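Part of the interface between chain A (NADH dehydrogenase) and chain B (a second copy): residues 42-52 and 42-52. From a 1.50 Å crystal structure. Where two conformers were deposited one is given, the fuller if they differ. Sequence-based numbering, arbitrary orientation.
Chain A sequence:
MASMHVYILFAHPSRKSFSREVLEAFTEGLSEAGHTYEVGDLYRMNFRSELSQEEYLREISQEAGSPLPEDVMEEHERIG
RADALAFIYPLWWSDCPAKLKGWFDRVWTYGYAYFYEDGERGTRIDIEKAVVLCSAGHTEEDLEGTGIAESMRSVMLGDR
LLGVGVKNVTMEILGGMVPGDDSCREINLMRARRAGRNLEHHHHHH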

ATOM      1  N   LEU A  42      -6.522  10.451 -10.053  1.00 16.04           N
ATOM      2  CA  LEU A  42      -5.245   9.876 -10.451  1.00 16.61           C
ATOM      3  C   LEU A  42      -5.339   8.945 -11.654  1.00 19.02           C
ATOM      4  O   LEU A  42      -4.441   8.928 -12.490  1.00 20.54           O
ATOM      5  CB  LEU A  42      -4.583   9.156  -9.270  1.00 16.36           C
ATOM      6  CG  LEU A  42      -4.213  10.039  -8.072  1.00 17.26           C
ATOM      7  CD1 LEU A  42      -3.555   9.214  -6.980  1.00 17.95           C
ATOM      8  CD2 LEU A  42      -3.288  11.175  -8.503  1.00 18.65           C
ATOM      9  N   TYR A  43      -6.421   8.176 -11.751  1.00 18.56           N
ATOM     10  CA  TYR A  43      -6.603   7.300 -12.910  1.00 20.93           C
ATOM     11  C   TYR A  43      -6.851   8.100 -14.186  1.00 23.66           C
ATOM     12  O   TYR A  43      -6.253   7.811 -15.228  1.00 23.49           O
ATOM     13  CB  TYR A  43      -7.737   6.302 -12.681  1.00 21.47           C
ATOM     14  CG  TYR A  43      -7.312   4.985 -12.066  1.00 20.75           C
ATOM     15  CD1 TYR A  43      -6.991   3.889 -12.867  1.00 20.31           C
ATOM     16  CD2 TYR A  43      -7.251   4.829 -10.688  1.00 21.62           C
ATOM     17  CE1 TYR A  43      -6.614   2.680 -12.310  1.00 20.83           C
ATOM     18  CE2 TYR A  43      -6.875   3.622 -10.120  1.00 19.68           C
ATOM     19  CZ  TYR A  43      -6.571   2.548 -10.941  1.00 20.57           C
ATOM     20  OH  TYR A  43      -6.205   1.345 -10.391  1.00 22.87           O
ATOM     21  N   ARG A  44      -7.715   9.112 -14.100  1.00 24.92           N
ATOM     22  CA  ARG A  44      -7.989  10.000 -15.233  0.52 26.32           C
ATOM     23  C   ARG A  44      -6.734  10.713 -15.695  1.00 26.79           C
ATOM     24  O   ARG A  44      -6.564  10.987 -16.874  1.00 26.95           O
ATOM     25  CB  ARG A  44      -9.021  11.069 -14.869  0.52 28.52           C
ATOM     26  CG  ARG A  44     -10.461  10.644 -15.017  0.52 30.46           C
ATOM     27  CD  ARG A  44     -11.350  11.846 -15.319  0.52 31.22           C
ATOM     28  NE  ARG A  44     -11.543  12.027 -16.757  0.52 32.02           N
ATOM     29  CZ  ARG A  44     -11.049  13.030 -17.478  0.52 29.31           C
ATOM     30  NH1 ARG A  44     -10.325  13.990 -16.907  0.52 27.51           N
ATOM     31  NH2 ARG A  44     -11.289  13.075 -18.781  0.52 30.00           N
ATOM     32  N   MET A  45      -5.872  11.034 -14.744  1.00 26.10           N
ATOM     33  CA  MET A  45      -4.645  11.766 -15.021  1.00 25.33           C
ATOM     34  C   MET A  45      -3.579  10.904 -15.665  1.00 26.75           C
ATOM     35  O   MET A  45      -2.535  11.419 -16.062  1.00 28.36           O
ATOM     36  CB  MET A  45      -4.075  12.337 -13.721  1.00 24.00           C
ATOM     37  CG  MET A  45      -4.931  13.435 -13.102  1.00 22.48           C
ATOM     38  SD  MET A  45      -4.455  13.807 -11.401  1.00 23.55           S
ATOM     39  CE  MET A  45      -2.693  14.038 -11.603  1.00 25.10           C
ATOM     40  N   ASN A  46      -3.831   9.600 -15.762  1.00 27.40           N
ATOM     41  CA  ASN A  46      -2.799   8.643 -16.171  1.00 28.44           C
ATOM     42  C   ASN A  46      -1.543   8.778 -15.303  1.00 27.03           C
ATOM     43  O   ASN A  46      -0.414   8.667 -15.784  1.00 26.41           O
ATOM     44  CB  ASN A  46      -2.460   8.803 -17.660  1.00 32.46           C
ATOM     45  CG  ASN A  46      -3.666   8.596 -18.555  1.00 36.40           C
ATOM     46  OD1 ASN A  46      -4.169   9.537 -19.175  1.00 38.72           O
ATOM     47  ND2 ASN A  46      -4.137   7.356 -18.628  1.00 38.36           N
ATOM     48  N   PHE A  47      -1.753   9.011 -14.013  1.00 24.69           N
ATOM     49  CA  PHE A  47      -0.648   9.278 -13.104  1.00 23.71           C
ATOM     50  C   PHE A  47       0.273   8.079 -12.975  1.00 23.48           C
ATOM     51  O   PHE A  47      -0.172   6.972 -12.667  1.00 24.45           O
ATOM     52  CB  PHE A  47      -1.161   9.689 -11.728  1.00 23.99           C
ATOM     53  CG  PHE A  47      -0.072  10.105 -10.782  1.00 25.37           C
ATOM     54  CD1 PHE A  47       0.489  11.372 -10.868  1.00 26.65           C
ATOM     55  CD2 PHE A  47       0.401   9.229  -9.813  1.00 26.25           C
ATOM     56  CE1 PHE A  47       1.496  11.762  -9.998  1.00 27.32           C
ATOM     57  CE2 PHE A  47       1.406   9.613  -8.941  1.00 27.41           C
ATOM     58  CZ  PHE A  47       1.956  10.879  -9.036  1.00 27.50           C
ATOM     59  N   ARG A  48       1.561   8.311 -13.209  1.00 22.61           N
ATOM     60  CA  ARG A  48       2.555   7.255 -13.119  1.00 23.57           C
ATOM     61  C   ARG A  48       2.760   6.911 -11.652  1.00 23.76           C
ATOM     62  O   ARG A  48       3.163   7.760 -10.844  1.00 24.37           O
ATOM     63  CB  ARG A  48       3.877   7.705 -13.748  1.00 24.12           C
ATOM     64  CG  ARG A  48       4.986   6.666 -13.664  1.00 27.69           C
ATOM     65  CD  ARG A  48       4.627   5.426 -14.450  1.00 31.76           C
ATOM     66  NE  ARG A  48       5.741   4.490 -14.523  1.00 34.80           N
ATOM     67  CZ  ARG A  48       5.704   3.335 -15.176  1.00 36.33           C
ATOM     68  NH1 ARG A  48       4.606   2.974 -15.823  1.00 37.54           N
ATOM     69  NH2 ARG A  48       6.766   2.542 -15.179  1.00 38.12           N
ATOM     70  N   SER A  49       2.477   5.670 -11.288  1.00 23.06           N
ATOM     71  CA  SER A  49       2.544   5.316  -9.878  1.00 22.76           C
ATOM     72  C   SER A  49       3.856   4.661  -9.456  1.00 20.73           C
ATOM     73  O   SER A  49       4.126   4.562  -8.269  1.00 19.68           O
ATOM     74  CB  SER A  49       1.340   4.464  -9.474  1.00 26.42           C
ATOM     75  OG  SER A  49       1.352   3.229 -10.140  1.00 28.26           O
ATOM     76  N   GLU A  50       4.679   4.227 -10.409  1.00 20.71           N
ATOM     77  CA  GLU A  50       5.945   3.568 -10.065  1.00 20.74           C
ATOM     78  C   GLU A  50       7.082   4.553  -9.867  1.00 19.13           C
ATOM     79  O   GLU A  50       7.428   5.288 -10.795  1.00 21.15           O
ATOM     80  CB  GLU A  50       6.385   2.591 -11.162  1.00 23.41           C
ATOM     81  CG  GLU A  50       5.655   1.270 -11.180  1.00 27.46           C
ATOM     82  CD  GLU A  50       4.443   1.293 -12.077  1.00 28.93           C
ATOM     83  OE1 GLU A  50       4.097   2.393 -12.577  1.00 31.30           O
ATOM     84  OE2 GLU A  50       3.843   0.210 -12.287  1.00 27.92           O
ATOM     85  N   LEU A  51       7.684   4.546  -8.681  1.00 18.04           N
ATOM     86  CA  LEU A  51       8.931   5.274  -8.475  1.00 18.51           C
ATOM     87  C   LEU A  51       9.981   4.645  -9.381  1.00 18.37           C
ATOM     88  O   LEU A  51      10.304   3.463  -9.227  1.00 19.61           O
ATOM     89  CB  LEU A  51       9.394   5.156  -7.026  1.00 18.67           C
ATOM     90  CG  LEU A  51      10.569   6.055  -6.640  1.00 18.71           C
ATOM     91  CD1 LEU A  51      10.095   7.488  -6.570  1.00 19.69           C
ATOM     92  CD2 LEU A  51      11.189   5.615  -5.318  1.00 19.59           C
ATOM     93  N   SER A  52      10.514   5.427 -10.315  1.00 18.90           N
ATOM     94  CA  SER A  52      11.510   4.929 -11.265  1.00 19.28           C
ATOM     95  C   SER A  52      12.908   4.828 -10.655  1.00 20.56           C
ATOM     96  O   SER A  52      13.171   5.349  -9.571  1.00 22.31           O
ATOM     97  CB  SER A  52      11.571   5.841 -12.483  1.00 21.65           C
ATOM     98  OG  SER A  52      12.115   7.095 -12.120  1.00 23.19           O
TER
ATOM     99  N   LEU B  42       9.266  -7.705 -10.537  1.00 14.33           N
ATOM    100  CA  LEU B  42       8.130  -6.973 -11.067  1.00 15.10           C
ATOM    101  C   LEU B  42       8.502  -5.743 -11.897  1.00 16.09           C
ATOM    102  O   LEU B  42       7.863  -5.463 -12.913  1.00 17.17           O
ATOM    103  CB  LEU B  42       7.167  -6.604  -9.937  1.00 15.52           C
ATOM    104  CG  LEU B  42       6.579  -7.788  -9.158  1.00 16.66           C
ATOM    105  CD1 LEU B  42       5.663  -7.274  -8.032  1.00 17.85           C
ATOM    106  CD2 LEU B  42       5.834  -8.755 -10.100  1.00 15.26           C
ATOM    107  N   TYR B  43       9.515  -4.992 -11.471  1.00 15.75           N
ATOM    108  CA  TYR B  43       9.956  -3.869 -12.291  1.00 16.22           C
ATOM    109  C   TYR B  43      10.548  -4.324 -13.627  1.00 16.22           C
ATOM    110  O   TYR B  43      10.275  -3.731 -14.669  1.00 18.75           O
ATOM    111  CB  TYR B  43      10.984  -3.016 -11.555  1.00 17.62           C
ATOM    112  CG  TYR B  43      10.434  -1.887 -10.707  1.00 16.79           C
ATOM    113  CD1 TYR B  43      10.317  -0.603 -11.221  1.00 16.60           C
ATOM    114  CD2 TYR B  43      10.077  -2.094  -9.371  1.00 16.21           C
ATOM    115  CE1 TYR B  43       9.848   0.448 -10.433  1.00 17.24           C
ATOM    116  CE2 TYR B  43       9.605  -1.055  -8.574  1.00 16.10           C
ATOM    117  CZ  TYR B  43       9.487   0.214  -9.110  1.00 17.01           C
ATOM    118  OH  TYR B  43       9.030   1.248  -8.312  1.00 17.77           O
ATOM    119  N   ARG B  44      11.362  -5.373 -13.596  1.00 17.78           N
ATOM    120  CA  ARG B  44      12.053  -5.818 -14.801  1.00 18.64           C
ATOM    121  C   ARG B  44      11.048  -6.451 -15.771  1.00 18.52           C
ATOM    122  O   ARG B  44      11.192  -6.360 -16.990  1.00 19.84           O
ATOM    123  CB  ARG B  44      13.175  -6.793 -14.423  1.00 18.02           C
ATOM    124  CG  ARG B  44      14.150  -7.134 -15.544  1.00 20.75           C
ATOM    125  CD  ARG B  44      14.732  -5.906 -16.210  1.00 23.43           C
ATOM    126  NE  ARG B  44      15.518  -5.083 -15.302  1.00 27.53           N
ATOM    127  CZ  ARG B  44      16.389  -4.167 -15.706  1.00 32.09           C
ATOM    128  NH1 ARG B  44      16.592  -3.976 -17.000  1.00 34.47           N
ATOM    129  NH2 ARG B  44      17.066  -3.452 -14.818  1.00 32.64           N
ATOM    130  N   MET B  45      10.005  -7.056 -15.219  1.00 18.03           N
ATOM    131  CA  MET B  45       8.928  -7.645 -16.016  1.00 19.16           C
ATOM    132  C   MET B  45       8.001  -6.605 -16.620  1.00 20.13           C
ATOM    133  O   MET B  45       7.142  -6.938 -17.438  1.00 21.93           O
ATOM    134  CB  MET B  45       8.065  -8.545 -15.138  1.00 19.57           C
ATOM    135  CG  MET B  45       8.715  -9.817 -14.643  1.00 18.53           C
ATOM    136  SD  MET B  45       7.641 -10.515 -13.363  1.00 18.17           S
ATOM    137  CE  MET B  45       6.125 -10.794 -14.266  1.00 19.46           C
ATOM    138  N   ASN B  46       8.149  -5.359 -16.181  1.00 20.35           N
ATOM    139  CA  ASN B  46       7.204  -4.293 -16.507  1.00 19.97           C
ATOM    140  C   ASN B  46       5.771  -4.672 -16.135  1.00 18.69           C
ATOM    141  O   ASN B  46       4.824  -4.384 -16.869  1.00 20.51           O
ATOM    142  CB  ASN B  46       7.289  -3.900 -17.979  1.00 25.68           C
ATOM    143  CG  ASN B  46       7.340  -2.415 -18.162  1.00 32.27           C
ATOM    144  OD1 ASN B  46       6.414  -1.706 -17.771  1.00 34.13           O
ATOM    145  ND2 ASN B  46       8.428  -1.926 -18.747  1.00 35.60           N
ATOM    146  N   PHE B  47       5.633  -5.314 -14.977  1.00 17.83           N
ATOM    147  CA  PHE B  47       4.345  -5.794 -14.497  1.00 18.74           C
ATOM    148  C   PHE B  47       3.378  -4.626 -14.297  1.00 17.40           C
ATOM    149  O   PHE B  47       3.709  -3.641 -13.628  1.00 18.85           O
ATOM    150  CB  PHE B  47       4.519  -6.587 -13.193  1.00 20.32           C
ATOM    151  CG  PHE B  47       3.230  -7.148 -12.655  1.00 22.41           C
ATOM    152  CD1 PHE B  47       2.712  -8.334 -13.163  1.00 23.37           C
ATOM    153  CD2 PHE B  47       2.522  -6.481 -11.657  1.00 22.58           C
ATOM    154  CE1 PHE B  47       1.511  -8.845 -12.689  1.00 22.95           C
ATOM    155  CE2 PHE B  47       1.322  -6.989 -11.179  1.00 22.52           C
ATOM    156  CZ  PHE B  47       0.821  -8.172 -11.691  1.00 23.69           C
ATOM    157  N   ARG B  48       2.184  -4.724 -14.875  1.00 17.94           N
ATOM    158  CA  ARG B  48       1.205  -3.646 -14.715  1.00 20.68           C
ATOM    159  C   ARG B  48       0.601  -3.680 -13.317  1.00 20.69           C
ATOM    160  O   ARG B  48       0.028  -4.689 -12.902  1.00 21.27           O
ATOM    161  CB  ARG B  48       0.081  -3.718 -15.746  1.00 24.48           C
ATOM    162  CG  ARG B  48      -1.024  -2.718 -15.410  1.00 28.17           C
ATOM    163  CD  ARG B  48      -1.922  -2.401 -16.579  1.00 33.07           C
ATOM    164  NE  ARG B  48      -2.633  -3.578 -17.069  1.00 35.60           N
ATOM    165  CZ  ARG B  48      -3.791  -4.016 -16.582  1.00 36.15           C
ATOM    166  NH1 ARG B  48      -4.380  -3.387 -15.573  1.00 35.81           N
ATOM    167  NH2 ARG B  48      -4.360  -5.095 -17.101  1.00 36.51           N
ATOM    168  N   SER B  49       0.717  -2.575 -12.592  1.00 18.52           N
ATOM    169  CA  SER B  49       0.327  -2.584 -11.190  1.00 20.56           C
ATOM    170  C   SER B  49      -1.067  -2.046 -10.918  1.00 20.32           C
ATOM    171  O   SER B  49      -1.609  -2.284  -9.851  1.00 21.41           O
ATOM    172  CB  SER B  49       1.359  -1.854 -10.330  1.00 25.34           C
ATOM    173  OG  SER B  49       1.505  -0.513 -10.743  1.00 29.06           O
ATOM    174  N   GLU B  50      -1.659  -1.333 -11.872  1.00 20.10           N
ATOM    175  CA  GLU B  50      -2.985  -0.752 -11.633  1.00 22.16           C
ATOM    176  C   GLU B  50      -4.146  -1.654 -12.056  1.00 21.94           C
ATOM    177  O   GLU B  50      -4.252  -2.048 -13.218  1.00 24.46           O
ATOM    178  CB  GLU B  50      -3.131   0.612 -12.313  1.00 25.53           C
ATOM    179  CG  GLU B  50      -2.290   1.705 -11.700  1.00 29.36           C
ATOM    180  CD  GLU B  50      -1.058   1.987 -12.517  1.00 31.10           C
ATOM    181  OE1 GLU B  50      -0.627   1.074 -13.267  1.00 33.28           O
ATOM    182  OE2 GLU B  50      -0.533   3.121 -12.427  1.00 29.37           O
ATOM    183  N   LEU B  51      -5.025  -1.959 -11.107  1.00 19.52           N
ATOM    184  CA  LEU B  51      -6.257  -2.667 -11.415  1.00 19.18           C
ATOM    185  C   LEU B  51      -7.061  -1.782 -12.363  1.00 19.88           C
ATOM    186  O   LEU B  51      -7.304  -0.612 -12.063  1.00 21.42           O
ATOM    187  CB  LEU B  51      -7.064  -2.905 -10.135  1.00 19.62           C
ATOM    188  CG  LEU B  51      -8.284  -3.820 -10.232  1.00 20.84           C
ATOM    189  CD1 LEU B  51      -7.799  -5.244 -10.396  1.00 22.26           C
ATOM    190  CD2 LEU B  51      -9.138  -3.687  -8.976  1.00 21.45           C
ATOM    191  N   SER B  52      -7.460  -2.333 -13.507  1.00 19.86           N
ATOM    192  CA  SER B  52      -8.178  -1.574 -14.535  1.00 20.76           C
ATOM    193  C   SER B  52      -9.670  -1.523 -14.236  1.00 21.75           C
ATOM    194  O   SER B  52     -10.157  -2.244 -13.358  1.00 20.85           O
ATOM    195  CB  SER B  52      -7.967  -2.225 -15.902  1.00 21.72           C
ATOM    196  OG  SER B  52      -8.576  -3.503 -15.941  1.00 21.91           O
TER
HETATM  197  O   HOH W   1       1.684   3.580 -13.505  1.00 28.07           O
HETATM  198  O   HOH W   2       1.929  -0.277 -13.951  1.00 31.03           O

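This is a small, near-symmetric and mostly polar contact, in which two copies of the same loop meet at A:Ser49 and B:Ser49: the serines donate both ways to A:Glu50 and B:Glu50, and a tyrosine contact to the Leu51 carbonyl is firm from B:Tyr43 and weak from A:Tyr43. The backbones do not pair as strands; their closest CA atoms, those of A:Ser49 and B:Ser49, are 8.3 Å apart, leaving room for the two serine side chains, with the waters to one side. A type I turn from A:Tyr43 to A:Asn46 reverses the backbone, held by hydrogen bonds from A:Asn46 N to A:Tyr43 O and from A:Phe47 N to A:Leu42 O, and likewise in chain B.

At the center, the serines and glutamates point their CA-to-CB bonds toward the partner. A:Ser49 OG donates to B:Glu50 OE2 at 3.0 Å, and B:Ser49 OG donates to A:Glu50 OE2 at 2.9 Å. Serine suits this place because its short side chain brings a donor to the carboxylate while letting the loops approach. Glutamate suits it because both carboxylate oxygens can accept: OE2 takes the partner's serine and one water, OE1 the other water. Water 1 accepts from A:Ser49 N and donates to A:Glu50 OE1 and B:Glu50 OE2; water 2 makes the equivalent set around B:Ser49 N. Each water thus joins the two carboxylates.

A:Tyr43 and B:Tyr43 work at the flanks. Their CA-to-CB bonds run sideways, but the long ring carries the hydroxyl across to a backbone carbonyl: B:Tyr43 OH donates to A:Leu51 O at 2.7 Å, whereas A:Tyr43 OH makes only a weak hydrogen bond to B:Leu51 O, at 2.8 Å. A:Tyr43 OH also rests 3.7 Å from B:Glu50 CB.

The symmetry loosens at Arg48. A:Arg48 NE lies 3.3 Å from A:Glu50 OE1, a salt bridge of charge alone, whereas B:Arg48 NH1 makes a weak 2.7 Å hydrogen bond to B:Glu50 O.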